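Local atomic coordinates of beta-glucosidase (Chaetomella raphigera, PDB entry 6JXG), a protein that probably hydrolyses terminal, non-reducing beta-D-glucosyl residues to release beta-D-glucose, as a secreted glycoside hydrolase family 3 enzyme of cellulose breakdown. Residues Pro1-Trp6 with Glu222-Gly227; Arg90-Gly95 with Gln146-Gln151; Gly115-Ala120 with Thr542-Gly547; Glu161-Arg166 with Leu451-Ser456. All coordinates share one frame; numbering follows the deposited sequence.

How the interactions relate
Interactions 1 and 2 are partly buried and belong to the N-terminal, TIM-barrel-type part of the enzyme: 1-6 lies on the loop before strand 228-231 through an amide, an indole face and two carboxylates, whereas interaction 2 joins helix 84-100 to the C-terminal end of helix 131-147 and the loop after it through apolar atoms and backbone, without a hydrogen bond. Interactions 3 and 4 are buried and tie loops of the N-terminal domain to loops of the C-terminal one. Their centres are only 7 Å apart, and they touch, with P118 O near R454 NH2 and V545 O near Q162 NE2. Interaction 3 mixes isoleucines with waters; interaction 4 centres on a carboxylate.

Interaction 1 of 4, residues Pro1-Trp6 with Glu222-Gly227; sequences PGDGDW and ELDFQG
The N-terminal lead-in to helix 7-17 settles here on the loop between helix 214-222 and strand 228-231 of the TIM-barrel-type domain. Q226 carries most of the contact. Its CG stands anti to the carbonyl carbon, and the chain bends at chi2 (-67°), which carries the amide towards the first residues of the protein. Q226 OE1 accepts the backbone N of G2 at 2.7 Å, a bent bond in which the donor sits above the carbonyl plane. On the other side of the amide, Q226 NE2 donates to D224 O at 3.1 Å, a straighter bond with D224 O nearly in the plane of the Q226 amide, though the donor stands above the plane of the D224 carbonyl; the group is thus gripped at both ends. A type II' beta turn from D3 to W6 brings the indole against Q226. There CB of Q226 rests over the five-membered ring of W6 in a CH-pi contact, 3.6 Å from the centroid and 20° off its normal, and N of G227 lies over the same face, 4.0 Å from W6 CH2. The indole NE1 bonds to N193, and F294 stacks with the ring. An alanine in place of W6 would probably leave the Q226 side chain less well supported and loosen the N-terminal turn, since the ring face against Q226 CB, the bond to N193 and the stack with F294 would all go. Next to the amide of Q226, D3 and D224 cross at about a right angle with D3 OD2 2.6 Å from D224 OD1, so close that one acid probably carries a proton.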
loop_
_atom_site.group_PDB
_atom_site.type_symbol
_atom_site.label_atom_id
_atom_site.label_comp_id
_atom_site.label_asym_id
_atom_site.label_seq_id
_atom_site.Cartn_x
_atom_site.Cartn_y
_atom_site.Cartn_z
ATOM N N PRO A 1 29.470 -3.564 3.856
ATOM C CA PRO A 1 28.921 -3.662 5.223
ATOM C C PRO A 1 29.034 -2.362 6.017
ATOM O O PRO A 1 30.116 -1.768 6.049
ATOM C CB PRO A 1 29.787 -4.760 5.874
ATOM C CG PRO A 1 30.199 -5.635 4.714
ATOM C CD PRO A 1 30.338 -4.718 3.524
ATOM N N GLY A 2 27.936 -1.917 6.636
ATOM C CA GLY A 2 27.912 -0.685 7.434
ATOM C C GLY A 2 27.786 0.637 6.669
ATOM O O GLY A 2 27.845 1.704 7.271
ATOM N N ASP A 3 27.621 0.578 5.350
ATOM C CA ASP A 3 27.380 1.775 4.505
ATOM C C ASP A 3 26.146 2.580 4.976
ATOM O O ASP A 3 25.284 2.038 5.666
ATOM C CB ASP A 3 27.136 1.339 3.056
ATOM C CG ASP A 3 28.415 1.066 2.289
ATOM O OD1 ASP A 3 29.530 1.247 2.838
ATOM O OD2 ASP A 3 28.295 0.712 1.103
ATOM N N GLY A 4 26.044 3.869 4.602
ATOM C CA GLY A 4 24.892 4.710 5.091
ATOM C C GLY A 4 24.916 4.913 6.602
ATOM O O GLY A 4 25.964 5.233 7.160
ATOM N N ASP A 5 23.779 4.703 7.265
ATOM C CA ASP A 5 23.590 4.884 8.695
ATOM C C ASP A 5 23.850 3.614 9.605
ATOM O O ASP A 5 23.655 3.595 10.826
ATOM C CB ASP A 5 22.151 5.357 8.943
ATOM C CG ASP A 5 21.800 6.681 8.204
ATOM O OD1 ASP A 5 22.722 7.473 7.933
ATOM O OD2 ASP A 5 20.601 6.959 7.924
ATOM N N TRP A 6 24.352 2.570 8.978
ATOM C CA TRP A 6 24.387 1.237 9.564
ATOM C C TRP A 6 25.741 0.822 10.225
ATOM O O TRP A 6 25.907 -0.328 10.672
ATOM C CB TRP A 6 24.116 0.338 8.374
ATOM C CG TRP A 6 22.715 0.408 7.972
ATOM C CD1 TRP A 6 22.068 1.394 7.249
ATOM C CD2 TRP A 6 21.734 -0.543 8.315
ATOM N NE1 TRP A 6 20.723 1.061 7.096
ATOM C CE2 TRP A 6 20.495 -0.104 7.774
ATOM C CE3 TRP A 6 21.773 -1.743 9.001
ATOM C CZ2 TRP A 6 19.327 -0.825 7.933
ATOM C CZ3 TRP A 6 20.561 -2.469 9.152
ATOM C CH2 TRP A 6 19.398 -2.022 8.596
ATOM N N GLU A 222 23.314 -3.158 -6.201
ATOM C CA GLU A 222 22.908 -1.912 -6.790
ATOM C C GLU A 222 22.375 -0.968 -5.727
ATOM O O GLU A 222 22.701 0.159 -5.735
ATOM C CB GLU A 222 21.840 -2.045 -7.886
ATOM C CG GLU A 222 22.201 -2.788 -9.111
ATOM C CD GLU A 222 21.262 -2.502 -10.328
ATOM O OE1 GLU A 222 21.650 -2.978 -11.407
ATOM O OE2 GLU A 222 20.215 -1.856 -10.185
ATOM N N LEU A 223 21.521 -1.473 -4.862
ATOM C CA LEU A 223 20.852 -0.670 -3.892
ATOM C C LEU A 223 21.553 -0.676 -2.477
ATOM O O LEU A 223 21.108 0.038 -1.585
ATOM C CB LEU A 223 19.371 -1.033 -3.849
ATOM C CG LEU A 223 18.583 -0.857 -5.177
ATOM C CD1 LEU A 223 17.167 -1.294 -4.995
ATOM C CD2 LEU A 223 18.642 0.617 -5.585
ATOM N N ASP A 224 22.645 -1.455 -2.314
ATOM C CA ASP A 224 23.443 -1.425 -1.110
ATOM C C ASP A 224 22.632 -1.613 0.165
ATOM O O ASP A 224 22.914 -0.998 1.204
ATOM C CB ASP A 224 24.215 -0.127 -1.088
ATOM C CG ASP A 224 25.465 -0.186 -0.213
ATOM O OD1 ASP A 224 25.809 0.886 0.318
ATOM O OD2 ASP A 224 25.996 -1.284 0.007
ATOM N N PHE A 225 21.666 -2.524 0.081
ATOM C CA PHE A 225 20.814 -2.797 1.186
ATOM C C PHE A 225 21.630 -3.447 2.325
ATOM O O PHE A 225 22.342 -4.465 2.104
ATOM C CB PHE A 225 19.724 -3.733 0.692
ATOM C CG PHE A 225 18.801 -4.254 1.776
ATOM C CD1 PHE A 225 18.086 -3.383 2.614
ATOM C CD2 PHE A 225 18.584 -5.629 1.913
ATOM C CE1 PHE A 225 17.196 -3.900 3.588
ATOM C CE2 PHE A 225 17.756 -6.110 2.934
ATOM C CZ PHE A 225 17.051 -5.250 3.727
ATOM N N GLN A 226 21.507 -2.897 3.525
ATOM C CA GLN A 226 22.286 -3.347 4.687
ATOM C C GLN A 226 21.538 -4.297 5.632
ATOM O O GLN A 226 22.193 -4.969 6.436
ATOM C CB GLN A 226 22.808 -2.155 5.481
ATOM C CG GLN A 226 23.700 -1.199 4.700
ATOM C CD GLN A 226 24.986 -1.875 4.327
ATOM O OE1 GLN A 226 25.677 -2.446 5.199
ATOM N NE2 GLN A 226 25.315 -1.874 3.038
ATOM N N GLY A 227 20.202 -4.420 5.492
ATOM C CA GLY A 227 19.431 -5.376 6.229
ATOM C C GLY A 227 19.416 -6.798 5.672
ATOM O O GLY A 227 20.320 -7.251 4.923
#

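Interaction 2 of 4, residues Arg90-Gly95 with Gln146-Gln151; sequences RGLALG and QDAGVQ
Close packing between G95 of helix 84-100 and A148, close to the C-terminal end of helix 131-147, gives way within a few residues to a looser meeting of L92 with D147 and the edge of A148. On the tight side the two CA atoms of G95 and A148 come within 5.1 Å of each other. The methyl of A148 presses on the backbone itself, with CB 3.3 Å from G95 C and 3.6 Å from L92 O. A side chain on G95 would run straight into that methyl, so the absence of one is what lets the helix come so near. V150 adds to the seal: its CG1, in the crowded position between backbone N and carbonyl carbon, reaches G95 CA at 3.8 Å, while the same side chain also packs on Q106 of strand 105-106. No hydrogen bond crosses between the two segments. Between A148 and V150 the chain changes course at G149, whose positive phi closes a Schellman motif at the C-terminal end of helix 131-147, with G149 N bonded to Q146 O at 3.0 Å. The chain then enters strand 151-157, which runs parallel to strand 105-106, the strand that follows helix 84-100; the helices thus pack outside neighbouring parallel strands of the TIM-barrel-type domain. The loose side faces solvent. L92, with CG anti to its backbone N (chi1 -176°), brings only CD1 across, 4.0 Å from A148 CB and 4.2 Å from CB of the exposed D147. The acid end of D147 turns to another partner, OD2 bonding to the hydroxyl of Y88.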
loop_
_atom_site.group_PDB
_atom_site.type_symbol
_atom_site.label_atom_id
_atom_site.label_comp_id
_atom_site.label_asym_id
_atom_site.label_seq_id
_atom_site.Cartn_x
_atom_site.Cartn_y
_atom_site.Cartn_z
ATOM N N ARG A 90 0.127 6.667 10.716
ATOM C CA ARG A 90 -0.316 5.248 10.690
ATOM C C ARG A 90 0.830 4.284 10.912
ATOM O O ARG A 90 0.714 3.308 11.682
ATOM C CB ARG A 90 -1.002 4.973 9.349
ATOM C CG ARG A 90 -1.385 3.532 9.133
ATOM C CD ARG A 90 -2.180 3.497 7.854
ATOM N NE ARG A 90 -2.479 2.161 7.326
ATOM C CZ ARG A 90 -1.662 1.389 6.615
ATOM N NH1 ARG A 90 -0.398 1.721 6.456
ATOM N NH2 ARG A 90 -2.107 0.208 6.146
ATOM N N GLY A 91 1.995 4.587 10.343
ATOM C CA GLY A 91 3.147 3.724 10.557
ATOM C C GLY A 91 3.664 3.748 11.990
ATOM O O GLY A 91 3.975 2.673 12.617
ATOM N N LEU A 92 3.723 4.940 12.523
ATOM C CA LEU A 92 4.092 5.112 13.948
ATOM C C LEU A 92 3.129 4.338 14.848
ATOM O O LEU A 92 3.534 3.598 15.785
ATOM C CB LEU A 92 4.136 6.610 14.349
ATOM C CG LEU A 92 4.600 6.936 15.762
ATOM C CD1 LEU A 92 6.107 6.656 15.918
ATOM C CD2 LEU A 92 4.278 8.397 16.150
ATOM N N ALA A 93 1.833 4.501 14.589
ATOM C CA ALA A 93 0.833 3.865 15.434
ATOM C C ALA A 93 0.915 2.333 15.331
ATOM O O ALA A 93 0.872 1.649 16.346
ATOM C CB ALA A 93 -0.531 4.359 15.037
ATOM N N LEU A 94 1.122 1.810 14.121
ATOM C CA LEU A 94 1.282 0.355 13.943
ATOM C C LEU A 94 2.495 -0.143 14.677
ATOM O O LEU A 94 2.475 -1.172 15.377
ATOM C CB LEU A 94 1.566 0.026 12.480
ATOM C CG LEU A 94 1.124 -1.253 11.844
ATOM C CD1 LEU A 94 1.942 -1.573 10.601
ATOM C CD2 LEU A 94 0.590 -2.457 12.642
ATOM N N GLY A 95 3.592 0.558 14.454
ATOM C CA GLY A 95 4.827 0.151 15.107
ATOM C C GLY A 95 4.774 0.235 16.626
ATOM O O GLY A 95 5.369 -0.638 17.320
ATOM N N GLN A 146 9.521 2.224 12.238
ATOM C CA GLN A 146 10.843 2.059 12.834
ATOM C C GLN A 146 11.159 3.156 13.878
ATOM O O GLN A 146 11.847 2.876 14.873
ATOM C CB GLN A 146 11.911 1.916 11.764
ATOM C CG GLN A 146 11.602 0.714 10.863
ATOM C CD GLN A 146 12.713 0.203 10.016
ATOM O OE1 GLN A 146 12.618 -0.915 9.471
ATOM N NE2 GLN A 146 13.731 0.999 9.804
ATOM N N ASP A 147 10.585 4.335 13.722
ATOM C CA ASP A 147 10.675 5.322 14.801
ATOM C C ASP A 147 10.006 4.768 16.090
ATOM O O ASP A 147 10.482 5.091 17.155
ATOM C CB ASP A 147 10.012 6.669 14.413
ATOM C CG ASP A 147 10.837 7.517 13.487
ATOM O OD1 ASP A 147 12.019 7.214 13.211
ATOM O OD2 ASP A 147 10.269 8.562 13.044
ATOM N N ALA A 148 8.935 3.951 15.990
ATOM C CA ALA A 148 8.289 3.296 17.122
ATOM C C ALA A 148 9.063 2.167 17.679
ATOM O O ALA A 148 8.677 1.639 18.689
ATOM C CB ALA A 148 6.882 2.785 16.736
ATOM N N GLY A 149 10.069 1.683 16.960
ATOM C CA GLY A 149 10.983 0.691 17.462
ATOM C C GLY A 149 10.824 -0.732 16.898
ATOM O O GLY A 149 11.568 -1.648 17.324
ATOM N N VAL A 150 9.899 -0.924 15.929
ATOM C CA VAL A 150 9.759 -2.245 15.302
ATOM C C VAL A 150 10.601 -2.221 14.003
ATOM O O VAL A 150 10.895 -1.138 13.433
ATOM C CB VAL A 150 8.264 -2.619 14.966
ATOM C CG1 VAL A 150 7.771 -1.852 13.750
ATOM C CG2 VAL A 150 8.123 -4.087 14.672
ATOM N N GLN A 151 11.064 -3.388 13.569
ATOM C CA GLN A 151 11.692 -3.536 12.239
ATOM C C GLN A 151 10.563 -3.668 11.190
ATOM O O GLN A 151 9.648 -4.482 11.350
ATOM C CB GLN A 151 12.535 -4.808 12.188
ATOM C CG GLN A 151 13.690 -4.812 13.185
ATOM C CD GLN A 151 14.513 -6.099 13.201
ATOM O OE1 GLN A 151 14.682 -6.780 14.277
ATOM N NE2 GLN A 151 15.026 -6.467 12.055
#

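Interaction 3 of 4, residues Gly115-Ala120 with Thr542-Gly547; sequences GKIPEA and TAIVPG
With chi1 at 51°, T542 holds OG1 in the crowded position between backbone N and carbonyl carbon, aimed at K116 O. I544 has CG1 anti to its carbonyl carbon (chi1 -58°), and chi2 of -65° turns CD1 onto I117. The hydroxyl of T542 donates to K116 O at 2.8 Å, in the carbonyl plane and on a lone pair, while its CG2 touches K116 CG, the two side chains crossing obliquely. Beside this bond the two isoleucines cross at about a right angle, CG2 of I117 meeting CD1 of I544 at 3.6 Å; the same CD1 reaches A120 CB at 4.1 Å, and CG1 of I544 rests on E119 CB. A type I turn from I117 to A120 presents these groups together. Water mends the polar edges: one molecule accepts from K116 NZ at 2.8 Å and more loosely from A543 N, and another lies 2.6 Å from E119 OE2 and 2.8 Å from T542 O. The ammonium of K116 is paired chiefly with D549 and E553, with F551 against it in a cation-pi contact. The loop from strand 105-106 towards helix 131-147 thus meets the loop between helices 511-519 and 559-564, joining the N-terminal to the C-terminal domain.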
loop_
_atom_site.group_PDB
_atom_site.type_symbol
_atom_site.label_atom_id
_atom_site.label_comp_id
_atom_site.label_asym_id
_atom_site.label_seq_id
_atom_site.Cartn_x
_atom_site.Cartn_y
_atom_site.Cartn_z
ATOM N N GLY A 115 0.209 -3.020 -8.232
ATOM C CA GLY A 115 -1.140 -3.072 -8.744
ATOM C C GLY A 115 -1.290 -2.701 -10.230
ATOM O O GLY A 115 -2.271 -2.116 -10.582
ATOM N N LYS A 116 -0.315 -3.103 -11.063
ATOM C CA LYS A 116 -0.330 -2.912 -12.509
ATOM C C LYS A 116 -1.558 -3.564 -13.173
ATOM O O LYS A 116 -2.011 -3.082 -14.249
ATOM C CB LYS A 116 0.959 -3.471 -13.157
ATOM C CG LYS A 116 0.692 -4.428 -14.338
ATOM C CD LYS A 116 1.718 -5.436 -14.393
ATOM C CE LYS A 116 1.403 -6.817 -14.819
ATOM N NZ LYS A 116 1.423 -7.097 -16.250
ATOM N N ILE A 117 -2.074 -4.615 -12.541
ATOM C CA ILE A 117 -3.291 -5.340 -13.009
ATOM C C ILE A 117 -4.433 -4.995 -12.092
ATOM O O ILE A 117 -4.438 -5.375 -10.903
ATOM C CB ILE A 117 -3.104 -6.878 -13.067
ATOM C CG1 ILE A 117 -1.928 -7.243 -13.966
ATOM C CG2 ILE A 117 -4.410 -7.562 -13.443
ATOM C CD1 ILE A 117 -1.443 -8.648 -13.806
ATOM N N PRO A 118 -5.423 -4.262 -12.615
ATOM C CA PRO A 118 -6.446 -3.710 -11.695
ATOM C C PRO A 118 -7.257 -4.778 -10.909
ATOM O O PRO A 118 -7.744 -4.507 -9.778
ATOM C CB PRO A 118 -7.321 -2.868 -12.611
ATOM C CG PRO A 118 -7.054 -3.388 -13.977
ATOM C CD PRO A 118 -5.670 -3.930 -14.029
ATOM N N GLU A 119 -7.367 -5.965 -11.488
ATOM C CA GLU A 119 -8.074 -7.064 -10.877
ATOM C C GLU A 119 -7.279 -7.770 -9.779
ATOM O O GLU A 119 -7.831 -8.587 -9.035
ATOM C CB GLU A 119 -8.407 -8.172 -11.906
ATOM C CG GLU A 119 -9.391 -7.721 -12.987
ATOM C CD GLU A 119 -8.732 -7.055 -14.203
ATOM O OE1 GLU A 119 -7.511 -6.759 -14.189
ATOM O OE2 GLU A 119 -9.506 -6.773 -15.212
ATOM N N ALA A 120 -5.987 -7.590 -9.757
ATOM C CA ALA A 120 -5.169 -8.412 -8.898
ATOM C C ALA A 120 -5.506 -8.281 -7.411
ATOM O O ALA A 120 -5.914 -7.223 -6.884
ATOM C CB ALA A 120 -3.696 -8.226 -9.202
ATOM N N THR A 542 -3.858 -4.190 -19.336
ATOM C CA THR A 542 -3.317 -5.298 -18.503
ATOM C C THR A 542 -4.474 -6.127 -18.028
ATOM O O THR A 542 -5.633 -5.657 -17.945
ATOM C CB THR A 542 -2.587 -4.814 -17.284
ATOM O OG1 THR A 542 -3.411 -3.881 -16.559
ATOM C CG2 THR A 542 -1.331 -4.129 -17.652
ATOM N N ALA A 543 -4.142 -7.363 -17.679
ATOM C CA ALA A 543 -5.117 -8.334 -17.193
ATOM C C ALA A 543 -4.375 -9.504 -16.498
ATOM O O ALA A 543 -3.144 -9.691 -16.661
ATOM C CB ALA A 543 -5.925 -8.822 -18.395
ATOM N N ILE A 544 -5.124 -10.277 -15.745
ATOM C CA ILE A 544 -4.640 -11.520 -15.141
ATOM C C ILE A 544 -4.256 -12.490 -16.247
ATOM O O ILE A 544 -5.060 -12.795 -17.122
ATOM C CB ILE A 544 -5.698 -12.156 -14.243
ATOM C CG1 ILE A 544 -6.139 -11.161 -13.121
ATOM C CG2 ILE A 544 -5.197 -13.480 -13.673
ATOM C CD1 ILE A 544 -5.041 -10.794 -12.109
ATOM N N VAL A 545 -3.047 -12.983 -16.195
ATOM C CA VAL A 545 -2.510 -13.869 -17.236
ATOM C C VAL A 545 -2.614 -15.351 -16.793
ATOM O O VAL A 545 -2.527 -15.657 -15.594
ATOM C CB VAL A 545 -1.086 -13.346 -17.349
ATOM C CG1 VAL A 545 0.029 -14.131 -16.744
ATOM C CG2 VAL A 545 -0.850 -12.263 -18.326
ATOM N N PRO A 546 -2.737 -16.291 -17.752
ATOM C CA PRO A 546 -2.839 -17.712 -17.361
ATOM C C PRO A 546 -1.525 -18.441 -17.276
ATOM O O PRO A 546 -1.527 -19.636 -16.986
ATOM C CB PRO A 546 -3.661 -18.355 -18.526
ATOM C CG PRO A 546 -3.377 -17.468 -19.690
ATOM C CD PRO A 546 -3.036 -16.073 -19.176
ATOM N N GLY A 547 -0.408 -17.795 -17.561
ATOM C CA GLY A 547 0.900 -18.471 -17.618
ATOM C C GLY A 547 1.974 -17.485 -17.126
ATOM O O GLY A 547 1.806 -16.859 -16.048
HETATM O O HOH W 1 -1.007 -7.924 -17.319
HETATM O O HOH W 2 -8.360 -5.643 -17.241
#

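Interaction 4 of 4, residues Glu161-Arg166 with Leu451-Ser456; sequences EQETNR and LGDRNS
Three good hydrogen bonds converge on the carboxylate of D453. T164 OG1 donates to D453 OD2 at 2.6 Å along the anti lone pair, and T164 N reaches the same oxygen at 2.8 Å from above the carboxylate plane. E163 N meets D453 OD1 at 3.0 Å on its syn lone pair, almost straight at 166°, and makes a weak second bond to OD2. G121 N also donates to OD1, so the buried charge is well surrounded by N-H groups, which would probably stabilise the ionised form. An alanine at D453 would remove both acceptor oxygens of E163 N, T164 N and T164 OG1, and would probably loosen this loop against the C-terminal domain. Further out, a water donates to T164 OG1 and to L451 O, each at 2.8 Å, while Q162 NE2 holds T164 O at 3.0 Å and also V545 O. In the packing, E163 CB lies 4.3 Å from G452 CA, where a side chain would clash. The type II turn from E163 to R166 comes soon after strand 151-157 of the barrel, whose Lys-His pair is a familiar family 3 motif; an acid of the C-terminal domain binding this barrel loop fits the domain interface near which the family's active site lies.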
loop_
_atom_site.group_PDB
_atom_site.type_symbol
_atom_site.label_atom_id
_atom_site.label_comp_id
_atom_site.label_asym_id
_atom_site.label_seq_id
_atom_site.Cartn_x
_atom_site.Cartn_y
_atom_site.Cartn_z
ATOM N N GLU A 161 2.521 -9.614 -9.151
ATOM C CA GLU A 161 1.473 -8.665 -9.554
ATOM C C GLU A 161 0.110 -9.351 -9.723
ATOM O O GLU A 161 -0.828 -8.696 -10.124
ATOM C CB GLU A 161 1.928 -7.877 -10.786
ATOM C CG GLU A 161 3.145 -6.980 -10.491
ATOM C CD GLU A 161 2.769 -5.758 -9.631
ATOM O OE1 GLU A 161 1.560 -5.345 -9.726
ATOM O OE2 GLU A 161 3.688 -5.220 -8.887
ATOM N N GLN A 162 0.048 -10.670 -9.526
ATOM C CA GLN A 162 -1.251 -11.391 -9.474
ATOM C C GLN A 162 -1.177 -12.578 -8.542
ATOM O O GLN A 162 -0.119 -13.171 -8.351
ATOM C CB GLN A 162 -1.720 -11.846 -10.864
ATOM C CG GLN A 162 -0.745 -12.859 -11.520
ATOM C CD GLN A 162 -1.243 -13.270 -12.905
ATOM O OE1 GLN A 162 -1.452 -12.406 -13.776
ATOM N NE2 GLN A 162 -1.532 -14.545 -13.071
ATOM N N GLU A 163 -2.338 -12.959 -7.994
ATOM C CA GLU A 163 -2.435 -14.092 -7.085
ATOM C C GLU A 163 -2.578 -15.435 -7.833
ATOM O O GLU A 163 -2.100 -16.475 -7.382
ATOM C CB GLU A 163 -3.629 -13.926 -6.153
ATOM C CG GLU A 163 -3.395 -12.778 -5.186
ATOM C CD GLU A 163 -2.132 -13.014 -4.409
ATOM O OE1 GLU A 163 -2.140 -13.857 -3.466
ATOM O OE2 GLU A 163 -1.086 -12.398 -4.778
ATOM N N THR A 164 -3.215 -15.370 -8.995
ATOM C CA THR A 164 -3.354 -16.527 -9.863
ATOM C C THR A 164 -1.988 -17.127 -10.242
ATOM O O THR A 164 -1.085 -16.465 -10.844
ATOM C CB THR A 164 -4.176 -16.174 -11.109
ATOM O OG1 THR A 164 -5.486 -15.701 -10.725
ATOM C CG2 THR A 164 -4.360 -17.451 -12.019
ATOM N N ASN A 165 -1.798 -18.381 -9.846
ATOM C CA ASN A 165 -0.552 -19.135 -10.067
ATOM C C ASN A 165 0.674 -18.440 -9.515
ATOM O O ASN A 165 1.735 -18.571 -10.039
ATOM C CB ASN A 165 -0.277 -19.389 -11.587
ATOM C CG ASN A 165 -1.427 -20.110 -12.282
ATOM O OD1 ASN A 165 -2.060 -20.942 -11.714
ATOM N ND2 ASN A 165 -1.712 -19.733 -13.494
ATOM N N ARG A 166 0.515 -17.683 -8.456
ATOM C CA ARG A 166 1.592 -16.924 -7.945
ATOM C C ARG A 166 2.793 -17.744 -7.545
ATOM O O ARG A 166 3.868 -17.176 -7.515
ATOM C CB ARG A 166 1.176 -16.090 -6.724
ATOM C CG ARG A 166 0.801 -16.943 -5.502
ATOM C CD ARG A 166 0.302 -16.082 -4.341
ATOM N NE ARG A 166 -0.060 -16.939 -3.238
ATOM C CZ ARG A 166 -0.078 -16.546 -1.967
ATOM N NH1 ARG A 166 0.257 -15.323 -1.675
ATOM N NH2 ARG A 166 -0.410 -17.399 -1.003
ATOM N N LEU A 451 -10.414 -16.917 -6.518
ATOM C CA LEU A 451 -9.253 -17.330 -5.749
ATOM C C LEU A 451 -8.281 -16.116 -5.755
ATOM O O LEU A 451 -7.430 -16.001 -6.638
ATOM C CB LEU A 451 -8.599 -18.468 -6.450
ATOM C CG LEU A 451 -7.787 -19.497 -5.610
ATOM C CD1 LEU A 451 -6.753 -20.212 -6.379
ATOM C CD2 LEU A 451 -7.383 -19.124 -4.203
ATOM N N GLY A 452 -8.450 -15.252 -4.762
ATOM C CA GLY A 452 -7.672 -14.014 -4.626
ATOM C C GLY A 452 -8.016 -12.889 -5.589
ATOM O O GLY A 452 -8.556 -11.873 -5.198
ATOM N N ASP A 453 -7.582 -13.047 -6.838
ATOM C CA ASP A 453 -7.838 -12.081 -7.897
ATOM C C ASP A 453 -9.312 -11.990 -8.250
ATOM O O ASP A 453 -10.012 -12.994 -8.221
ATOM C CB ASP A 453 -7.100 -12.505 -9.190
ATOM C CG ASP A 453 -5.586 -12.508 -9.068
ATOM O OD1 ASP A 453 -5.012 -11.675 -8.297
ATOM O OD2 ASP A 453 -4.950 -13.322 -9.807
ATOM N N ARG A 454 -9.757 -10.787 -8.610
ATOM C CA ARG A 454 -11.068 -10.524 -9.097
ATOM C C ARG A 454 -11.235 -10.967 -10.546
ATOM O O ARG A 454 -10.331 -10.857 -11.370
ATOM C CB ARG A 454 -11.430 -9.026 -9.034
ATOM C CG ARG A 454 -11.430 -8.480 -7.624
ATOM C CD ARG A 454 -11.868 -7.058 -7.582
ATOM N NE ARG A 454 -10.932 -6.064 -8.011
ATOM C CZ ARG A 454 -11.295 -4.864 -8.463
ATOM N NH1 ARG A 454 -12.570 -4.533 -8.694
ATOM N NH2 ARG A 454 -10.379 -3.975 -8.742
ATOM N N ASN A 455 -12.414 -11.466 -10.832
ATOM C CA ASN A 455 -12.670 -12.020 -12.138
ATOM C C ASN A 455 -13.276 -10.963 -13.063
ATOM O O ASN A 455 -13.528 -11.206 -14.227
ATOM C CB ASN A 455 -13.429 -13.338 -12.025
ATOM C CG ASN A 455 -14.880 -13.189 -11.608
ATOM O OD1 ASN A 455 -15.564 -14.212 -11.313
ATOM N ND2 ASN A 455 -15.389 -11.999 -11.610
ATOM N N SER A 456 -13.494 -9.748 -12.560
ATOM C CA SER A 456 -14.073 -8.661 -13.362
ATOM C C SER A 456 -13.785 -7.398 -12.610
ATOM O O SER A 456 -13.278 -7.469 -11.494
ATOM C CB SER A 456 -15.577 -8.762 -13.521
ATOM O OG SER A 456 -16.186 -8.474 -12.271
HETATM O O HOH W 3 -6.735 -17.479 -8.900
#